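Local coordinates for benzoate 1,2-dioxygenase beta subunit (Burkholderia mallei ATCC 23344, PDB 3E99) that forms the non-catalytic, probably structural subunit of the ring-hydroxylating dioxygenase that converts benzoate to its cis-1,2-dihydrodiol, at the interface of chains A and B. Numbering follows the deposited sequence. Chains: chain A/B, Benzoate 1,2-dioxygenase beta subunit.

The interface of chains A and B. Residues chain A 91, 93, 114, 116-117, 123; chain B 113-114, 127-128.
A:Leu116 packs against B:His114 and B:Phe127 where the curved beta-sheets of two ring-hydroxylating dioxygenase beta subunits meet. The residues lie on strands 89-103, 106-119 and 122-135, and the assembly holds three copies of the subunit, in keeping with the trimeric beta rings typical of this family; the two copies are not related by an exact two-fold, although His114 of each chain lies in the contact.

Apolar packing centres on two carbons of A:Leu116, the methyl CD1 and the beta-carbon CB. CD1 sits over the middle of one face of the B:His114 imidazole, 3.6 Å from the ring centroid, and also touches B:Phe127 CB. Closer to the backbone, CB of the same leucine covers the centre of the B:Phe127 ring, likewise 3.6 Å from the centroid. With CG between its backbone N and carbonyl carbon (chi1 71°), the ring of B:Phe127 is directed towards chain A. Its rim is flanked by A:Ser91 CB, 3.6 Å from CD2, and by A:Val123 CG1 near CE1, the valine and phenylalanine side chains approaching from opposite directions. Within chain B, the backbone N of B:Gly128 lies over the centre of the B:Trp113 indole.

The two His114 rings, one from each chain, meet edge-to-face with their planes 64° apart; B:His114 CE1 lies in the plane of the A:His114 ring at its edge, 3.8 Å from A:His114 CE1. Water 2 lies in the plane of both imidazoles and joins the two ND1 atoms, 2.7 Å from A:His114 ND1 and the same from B:His114 ND1. This bridge should restrict flipping of either ring, and two such close histidines may disfavour simultaneous protonation.

A second bridge runs through water 1, which links A:Ser91 OG (2.6 Å) and A:Asn93 OD1 to the main-chain carbonyl O of B:Trp113. The asparagine amide is oriented by its ND2, which donates a nearly straight hydrogen bond to A:His114 O (2.9 Å), leaving OD1 turned towards the water.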
loop_
_atom_site.group_PDB
_atom_site.type_symbol
_atom_site.label_atom_id
_atom_site.label_comp_id
_atom_site.label_asym_id
_atom_site.label_seq_id
_atom_site.Cartn_x
_atom_site.Cartn_y
_atom_site.Cartn_z
ATOM N N SER A 91 2.559 11.532 2.989
ATOM C CA SER A 91 3.040 10.353 2.270
ATOM C C SER A 91 1.839 9.655 1.654
ATOM O O SER A 91 1.007 9.091 2.355
ATOM C CB SER A 91 3.774 9.391 3.178
ATOM O OG SER A 91 4.427 8.370 2.419
ATOM N N ASN A 93 0.037 6.759 -0.670
ATOM C CA ASN A 93 0.180 5.316 -0.845
ATOM C C ASN A 93 -0.941 4.852 -1.736
ATOM O O ASN A 93 -2.105 4.822 -1.321
ATOM C CB ASN A 93 0.125 4.573 0.490
ATOM C CG ASN A 93 1.224 5.028 1.475
ATOM O OD1 ASN A 93 2.372 4.516 1.480
ATOM N ND2 ASN A 93 0.848 5.951 2.366
ATOM N N HIS A 114 -4.278 5.967 0.667
ATOM C CA HIS A 114 -4.139 6.200 2.081
ATOM C C HIS A 114 -2.972 7.181 2.170
ATOM O O HIS A 114 -1.834 6.887 1.829
ATOM C CB HIS A 114 -3.853 4.902 2.857
ATOM C CG HIS A 114 -3.603 5.091 4.321
ATOM N ND1 HIS A 114 -2.793 4.250 5.056
ATOM C CD2 HIS A 114 -4.054 6.029 5.190
ATOM C CE1 HIS A 114 -2.775 4.648 6.321
ATOM N NE2 HIS A 114 -3.518 5.740 6.423
ATOM N N LEU A 116 -0.874 9.424 4.709
ATOM C CA LEU A 116 -0.512 9.615 6.086
ATOM C C LEU A 116 0.080 11.037 6.187
ATOM O O LEU A 116 0.727 11.494 5.272
ATOM C CB LEU A 116 0.483 8.530 6.471
ATOM C CG LEU A 116 -0.157 7.173 6.766
ATOM C CD1 LEU A 116 0.841 6.051 6.565
ATOM C CD2 LEU A 116 -0.795 7.142 8.173
ATOM N N SER A 117 -0.171 11.747 7.276
ATOM C CA SER A 117 0.216 13.123 7.355
ATOM C C SER A 117 0.718 13.350 8.756
ATOM O O SER A 117 0.226 12.736 9.717
ATOM C CB SER A 117 -1.015 13.980 7.017
ATOM O OG SER A 117 -0.721 15.343 6.989
ATOM N N VAL A 123 -0.167 12.052 13.980
ATOM C CA VAL A 123 -0.354 11.508 12.623
ATOM C C VAL A 123 -1.854 11.514 12.293
ATOM O O VAL A 123 -2.677 11.097 13.122
ATOM C CB VAL A 123 0.149 10.057 12.482
ATOM C CG1 VAL A 123 -0.128 9.521 11.058
ATOM C CG2 VAL A 123 1.635 9.959 12.818
ATOM N N TRP B 113 6.646 3.969 2.243
ATOM C CA TRP B 113 6.413 2.780 3.025
ATOM C C TRP B 113 5.695 3.161 4.307
ATOM O O TRP B 113 5.613 4.337 4.709
ATOM C CB TRP B 113 7.765 2.052 3.301
ATOM C CG TRP B 113 8.724 2.962 3.957
ATOM C CD1 TRP B 113 9.721 3.692 3.334
ATOM C CD2 TRP B 113 8.820 3.270 5.347
ATOM N NE1 TRP B 113 10.399 4.419 4.242
ATOM C CE2 TRP B 113 9.888 4.187 5.490
ATOM C CE3 TRP B 113 8.136 2.847 6.502
ATOM C CZ2 TRP B 113 10.250 4.719 6.703
ATOM C CZ3 TRP B 113 8.514 3.351 7.702
ATOM C CH2 TRP B 113 9.571 4.285 7.809
ATOM N N HIS B 114 5.079 2.152 4.891
ATOM C CA HIS B 114 4.244 2.279 6.057
ATOM C C HIS B 114 4.356 0.913 6.731
ATOM O O HIS B 114 3.944 -0.116 6.210
ATOM C CB HIS B 114 2.787 2.617 5.694
ATOM C CG HIS B 114 1.848 2.668 6.859
ATOM N ND1 HIS B 114 0.505 2.368 6.750
ATOM C CD2 HIS B 114 2.056 2.982 8.161
ATOM C CE1 HIS B 114 -0.078 2.519 7.931
ATOM N NE2 HIS B 114 0.849 2.871 8.810
ATOM N N PHE B 127 6.079 5.719 8.950
ATOM C CA PHE B 127 5.937 5.900 7.527
ATOM C C PHE B 127 6.933 6.889 6.989
ATOM O O PHE B 127 7.478 7.688 7.727
ATOM C CB PHE B 127 4.524 6.291 7.177
ATOM C CG PHE B 127 4.139 7.702 7.586
ATOM C CD1 PHE B 127 3.593 7.939 8.839
ATOM C CD2 PHE B 127 4.265 8.758 6.710
ATOM C CE1 PHE B 127 3.210 9.212 9.216
ATOM C CE2 PHE B 127 3.875 10.042 7.092
ATOM C CZ PHE B 127 3.367 10.242 8.361
ATOM N N GLY B 128 7.212 6.771 5.701
ATOM C CA GLY B 128 8.135 7.666 5.055
ATOM C C GLY B 128 8.537 7.204 3.678
ATOM O O GLY B 128 7.756 6.508 2.987
HETATM O O HOH W 1 3.762 5.969 3.228
HETATM O O HOH W 2 -1.452 1.892 4.931
#